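Local coordinates for ribonucleoside-diphosphate reductase subunit beta (Streptococcus sanguinis, PDB 4N83), which houses a dimanganese(II) centre and, as the small subunit of a class Ib ribonucleotide reductase, probably helps convert ribonucleoside diphosphates to the deoxyribonucleotides needed for DNA synthesis, at residues N138-N143 with K150-F155; L204-L209 with K216-M221. One frame throughout, in Å; residues are numbered along the deposited sequence.

In the fold
Both contacts join helices that follow one another along the chain, and contact 1 closes before contact 2 opens. Contact 1 pairs the end of helix 128-143 with helix 148-160, its centre about 13 Å from that of the chain and close to the manganese site. Contact 2 pairs the end of helix 178-206 with helix 211-240, its centre about 22 Å out. The two centres lie about 14 Å apart on the same side of the chain's centre, and the contacts meet directly: I140 CD1 is 3.8 Å from W220 CH2. Helix 211-240 also packs on helix 148-160, which carries the manganese ligand E157, through I151 with L217 and M221 and F155 with M221.

Contact 1: N138-N143 with K150-F155; sequences NEIYLN and KIASVF
With CG anti to its carbonyl carbon (chi1 -68°), Y141 carries its ring out toward the opposing helix, where its hydroxyl reaches S153; one residue earlier, I140 has CG1 likewise anti to the carbonyl carbon and CG2 anti to the backbone N, and CG2 and, through an extended chi2, CD1 both reach A152. The methyl of A152 is met by I140 CD1 at 4.1 Å and by I140 CG2 at nearly the same distance. It also lies obliquely to the Y141 ring, with A152 CB 4.5 Å from Y141 CE1, so one methyl touches both side chains. S153 sits beyond the end of the ring, its CB near the ring plane at the edge and 3.3 Å from Y141 OH. The polar ends are joined through a third residue: Q69 of helix 49-78 hydrogen-bonds Y141 OH through NE2 and S153 OG through OE1. One amide therefore satisfies both buried hydroxyls, and the two bonds would orient it in turn.

The segments run nearly antiparallel, at 153°, with their axes 9.6 Å apart. I140 and A152 form the closest backbone pair, CA to CA 7.4 Å, an approach helped by the small alanine. I140 also packs on W220 and L224 of helix 211-240, and N138 and L142 of helix 128-143 touch Y4 of the second subunit.

The side chain of S153 lies about 4 Å from that of the manganese ligand E157, one helical turn further along, and about 5 Å from a bound manganese ion. These distances place the contact beside the dinuclear metal site, to which helix 49-78, the helix of Q69, contributes the ligand D66, in the ferritin-like helical bundle of ribonucleotide reductase small subunits.

Contact 2: L204-L209 with K216-M221; sequences LAFNEL and KLKEWM
The backbone hydrogen bond from W220 N to K216 O, 2.9 Å long, closes the helical turn from which L217 and K218 meet F206. This is the junction of two consecutive long helices in the ferritin-like bundle: the chain passes from helix 178-206 through a short connection into helix 211-240. At this connection L209 O accepts a hydrogen bond from Q214 NE2, and E208 OE2 makes a salt bridge to R82 NH2.

Across the two segments the interaction is all side-chain packing, and it is centred on a single ring. F206 has CG anti to its backbone N (chi1 180°), which carries the phenyl group toward the second helix. The ring meets that helix edge-on, and the edge is shared by two neighbours. L217 CD2 comes up in the ring plane, 3.9 Å from F206 CD1, whereas K218 offers the aliphatic part of its chain further round.

L217 is buried, and it also touches L147 in the preceding loop and E148 of helix 148-160. K218, partly exposed, meets the far end of the ring at CZ, its side chain crossing the phenyl group at about a right angle. The bend at chi3 (70°) turns only CE and NZ, beyond the touching atoms; CG beside the backbone N (chi1 -73°) and an extended chi2 lay CG and CD by the ring, with K218 CD 4.0 Å from F206 CZ.

Contact 1: N138-N143 with K150-F155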
# COMPACT_ATOMS: atom_id res chain seq x y z
N ASN A 138 -16.31 -0.84 -11.77
CA ASN A 138 -16.09 0.39 -10.99
C ASN A 138 -17.40 0.98 -10.46
O ASN A 138 -17.42 1.56 -9.37
CB ASN A 138 -15.35 1.44 -11.82
CG ASN A 138 -14.82 2.59 -10.97
OD1 ASN A 138 -14.60 2.45 -9.76
ND2 ASN A 138 -14.61 3.74 -11.60
N GLU A 139 -18.48 0.83 -11.23
CA GLU A 139 -19.81 1.25 -10.79
C GLU A 139 -20.22 0.50 -9.52
O GLU A 139 -20.88 1.07 -8.65
CB GLU A 139 -20.84 1.01 -11.91
CG GLU A 139 -22.27 1.42 -11.58
CD GLU A 139 -23.07 0.34 -10.87
OE1 GLU A 139 -22.91 -0.86 -11.22
OE2 GLU A 139 -23.87 0.68 -9.97
N ILE A 140 -19.82 -0.77 -9.43
CA ILE A 140 -20.07 -1.57 -8.23
C ILE A 140 -19.23 -1.05 -7.06
O ILE A 140 -19.73 -0.95 -5.94
CB ILE A 140 -19.77 -3.07 -8.47
CG1 ILE A 140 -20.75 -3.64 -9.51
CG2 ILE A 140 -19.89 -3.86 -7.17
CD1 ILE A 140 -20.24 -4.89 -10.19
N TYR A 141 -17.97 -0.70 -7.31
CA TYR A 141 -17.10 -0.16 -6.27
C TYR A 141 -17.61 1.19 -5.75
O TYR A 141 -17.56 1.45 -4.55
CB TYR A 141 -15.65 0.00 -6.76
CG TYR A 141 -14.90 -1.30 -7.04
CD1 TYR A 141 -15.05 -2.41 -6.21
CD2 TYR A 141 -14.03 -1.39 -8.12
CE1 TYR A 141 -14.36 -3.59 -6.47
CE2 TYR A 141 -13.33 -2.57 -8.38
CZ TYR A 141 -13.51 -3.66 -7.55
OH TYR A 141 -12.82 -4.82 -7.81
N LEU A 142 -18.10 2.03 -6.66
CA LEU A 142 -18.57 3.36 -6.30
C LEU A 142 -19.94 3.34 -5.61
O LEU A 142 -20.19 4.14 -4.70
CB LEU A 142 -18.62 4.28 -7.53
CG LEU A 142 -17.27 4.67 -8.15
CD1 LEU A 142 -17.46 5.34 -9.50
CD2 LEU A 142 -16.48 5.58 -7.21
N ASN A 143 -20.83 2.44 -6.03
CA ASN A 143 -22.22 2.43 -5.56
C ASN A 143 -22.68 1.15 -4.85
O ASN A 143 -23.53 1.21 -3.96
CB ASN A 143 -23.17 2.72 -6.73
CG ASN A 143 -22.88 4.05 -7.41
OD1 ASN A 143 -22.82 4.12 -8.63
ND2 ASN A 143 -22.69 5.09 -6.61
N LYS A 150 -16.87 -7.13 -2.93
CA LYS A 150 -15.98 -8.27 -2.72
C LYS A 150 -16.14 -9.33 -3.81
O LYS A 150 -15.17 -9.96 -4.21
CB LYS A 150 -16.23 -8.90 -1.34
CG LYS A 150 -15.78 -8.02 -0.18
CD LYS A 150 -15.98 -8.71 1.16
CE LYS A 150 -15.29 -7.97 2.29
NZ LYS A 150 -15.88 -6.63 2.55
N ILE A 151 -17.37 -9.51 -4.29
CA ILE A 151 -17.65 -10.46 -5.37
C ILE A 151 -17.03 -10.00 -6.69
O ILE A 151 -16.52 -10.81 -7.46
CB ILE A 151 -19.18 -10.65 -5.57
CG1 ILE A 151 -19.81 -11.30 -4.34
CG2 ILE A 151 -19.45 -11.51 -6.80
CD1 ILE A 151 -21.30 -11.07 -4.23
N ALA A 152 -17.09 -8.69 -6.95
CA ALA A 152 -16.58 -8.11 -8.19
C ALA A 152 -15.06 -8.20 -8.30
O ALA A 152 -14.53 -8.49 -9.37
CB ALA A 152 -17.03 -6.67 -8.32
N SER A 153 -14.37 -7.95 -7.19
CA SER A 153 -12.91 -8.02 -7.15
C SER A 153 -12.40 -9.46 -7.29
O SER A 153 -11.35 -9.69 -7.88
CB SER A 153 -12.37 -7.40 -5.86
OG SER A 153 -10.97 -7.24 -5.92
N VAL A 154 -13.16 -10.41 -6.75
CA VAL A 154 -12.83 -11.83 -6.88
C VAL A 154 -13.07 -12.30 -8.31
O VAL A 154 -12.22 -12.96 -8.90
CB VAL A 154 -13.62 -12.70 -5.88
CG1 VAL A 154 -13.43 -14.19 -6.18
CG2 VAL A 154 -13.18 -12.40 -4.45
N PHE A 155 -14.23 -11.95 -8.88
CA PHE A 155 -14.51 -12.25 -10.29
C PHE A 155 -13.47 -11.61 -11.20
O PHE A 155 -13.03 -12.22 -12.18
CB PHE A 155 -15.90 -11.75 -10.72
CG PHE A 155 -17.04 -12.66 -10.35
CD1 PHE A 155 -16.93 -14.05 -10.47
CD2 PHE A 155 -18.25 -12.12 -9.94
CE1 PHE A 155 -18.00 -14.87 -10.15
CE2 PHE A 155 -19.32 -12.94 -9.63
CZ PHE A 155 -19.19 -14.32 -9.73

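Contact 2: L204-L209 with K216-M221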
# COMPACT_ATOMS: atom_id res chain seq x y z
N LEU A 204 -17.78 -14.54 5.81
CA LEU A 204 -18.12 -14.11 7.17
C LEU A 204 -19.38 -13.26 7.17
O LEU A 204 -20.30 -13.50 7.94
CB LEU A 204 -16.96 -13.34 7.81
CG LEU A 204 -16.04 -14.14 8.75
CD1 LEU A 204 -15.53 -15.42 8.11
CD2 LEU A 204 -14.88 -13.28 9.21
N ALA A 205 -19.42 -12.27 6.28
CA ALA A 205 -20.57 -11.37 6.16
C ALA A 205 -21.72 -11.99 5.37
O ALA A 205 -22.83 -11.46 5.38
CB ALA A 205 -20.14 -10.05 5.53
N PHE A 206 -21.46 -13.10 4.68
CA PHE A 206 -22.50 -13.83 3.94
C PHE A 206 -23.32 -14.73 4.86
O PHE A 206 -24.54 -14.85 4.69
CB PHE A 206 -21.85 -14.65 2.82
CG PHE A 206 -22.83 -15.44 1.99
CD1 PHE A 206 -23.61 -14.82 1.03
CD2 PHE A 206 -22.96 -16.82 2.17
CE1 PHE A 206 -24.50 -15.55 0.26
CE2 PHE A 206 -23.86 -17.55 1.41
CZ PHE A 206 -24.63 -16.91 0.45
N ASN A 207 -22.66 -15.36 5.83
CA ASN A 207 -23.32 -16.24 6.80
C ASN A 207 -23.96 -15.50 7.98
O ASN A 207 -24.61 -16.12 8.82
CB ASN A 207 -22.33 -17.30 7.32
CG ASN A 207 -22.10 -18.42 6.32
OD1 ASN A 207 -22.95 -19.30 6.15
ND2 ASN A 207 -20.95 -18.41 5.66
N GLU A 208 -23.78 -14.18 8.04
CA GLU A 208 -24.44 -13.35 9.05
C GLU A 208 -25.83 -12.89 8.60
O GLU A 208 -26.68 -12.55 9.43
CB GLU A 208 -23.57 -12.14 9.40
CG GLU A 208 -22.37 -12.48 10.26
CD GLU A 208 -21.39 -11.34 10.41
OE1 GLU A 208 -21.46 -10.36 9.62
OE2 GLU A 208 -20.53 -11.41 11.31
N LEU A 209 -26.05 -12.87 7.29
CA LEU A 209 -27.35 -12.52 6.72
C LEU A 209 -28.29 -13.72 6.78
O LEU A 209 -27.83 -14.86 6.82
CB LEU A 209 -27.19 -12.07 5.26
CG LEU A 209 -26.22 -10.93 4.97
CD1 LEU A 209 -26.06 -10.74 3.46
CD2 LEU A 209 -26.67 -9.63 5.63
N LYS A 216 -31.06 -13.44 -2.62
CA LYS A 216 -31.01 -12.23 -3.45
C LYS A 216 -29.60 -11.93 -3.95
O LYS A 216 -29.41 -11.57 -5.11
CB LYS A 216 -31.55 -11.02 -2.69
CG LYS A 216 -33.05 -11.05 -2.46
CD LYS A 216 -33.54 -9.73 -1.89
CE LYS A 216 -35.05 -9.72 -1.71
NZ LYS A 216 -35.78 -9.80 -3.00
N LEU A 217 -28.61 -12.07 -3.07
CA LEU A 217 -27.22 -11.80 -3.41
C LEU A 217 -26.68 -12.84 -4.40
O LEU A 217 -25.98 -12.49 -5.35
CB LEU A 217 -26.34 -11.78 -2.15
CG LEU A 217 -24.91 -11.27 -2.33
CD1 LEU A 217 -24.89 -9.77 -2.59
CD2 LEU A 217 -24.07 -11.63 -1.11
N LYS A 218 -27.00 -14.11 -4.16
CA LYS A 218 -26.64 -15.19 -5.08
C LYS A 218 -27.27 -14.98 -6.45
O LYS A 218 -26.67 -15.31 -7.47
CB LYS A 218 -27.06 -16.55 -4.51
CG LYS A 218 -26.19 -17.03 -3.35
CD LYS A 218 -26.78 -18.25 -2.65
CE LYS A 218 -26.72 -19.49 -3.53
NZ LYS A 218 -27.17 -20.70 -2.80
N GLU A 219 -28.48 -14.43 -6.48
CA GLU A 219 -29.15 -14.07 -7.73
C GLU A 219 -28.39 -12.94 -8.44
O GLU A 219 -28.18 -12.99 -9.65
CB GLU A 219 -30.60 -13.66 -7.48
CG GLU A 219 -31.45 -13.56 -8.74
CD GLU A 219 -32.88 -13.14 -8.46
OE1 GLU A 219 -33.22 -12.87 -7.29
OE2 GLU A 219 -33.68 -13.09 -9.42
N TRP A 220 -27.99 -11.92 -7.67
CA TRP A 220 -27.20 -10.81 -8.20
C TRP A 220 -25.78 -11.25 -8.58
O TRP A 220 -25.15 -10.65 -9.44
CB TRP A 220 -27.14 -9.66 -7.18
CG TRP A 220 -26.58 -8.38 -7.72
CD1 TRP A 220 -27.27 -7.38 -8.35
CD2 TRP A 220 -25.21 -7.97 -7.70
NE1 TRP A 220 -26.41 -6.37 -8.71
CE2 TRP A 220 -25.14 -6.70 -8.32
CE3 TRP A 220 -24.03 -8.54 -7.20
CZ2 TRP A 220 -23.94 -6.00 -8.46
CZ3 TRP A 220 -22.83 -7.84 -7.35
CH2 TRP A 220 -22.80 -6.59 -7.97
N MET A 221 -25.30 -12.31 -7.93
CA MET A 221 -23.97 -12.85 -8.17
C MET A 221 -23.86 -13.52 -9.55
O MET A 221 -23.00 -13.15 -10.35
CB MET A 221 -23.60 -13.84 -7.07
CG MET A 221 -22.20 -14.42 -7.16
SD MET A 221 -21.68 -15.19 -5.62
CE MET A 221 -20.22 -16.07 -6.17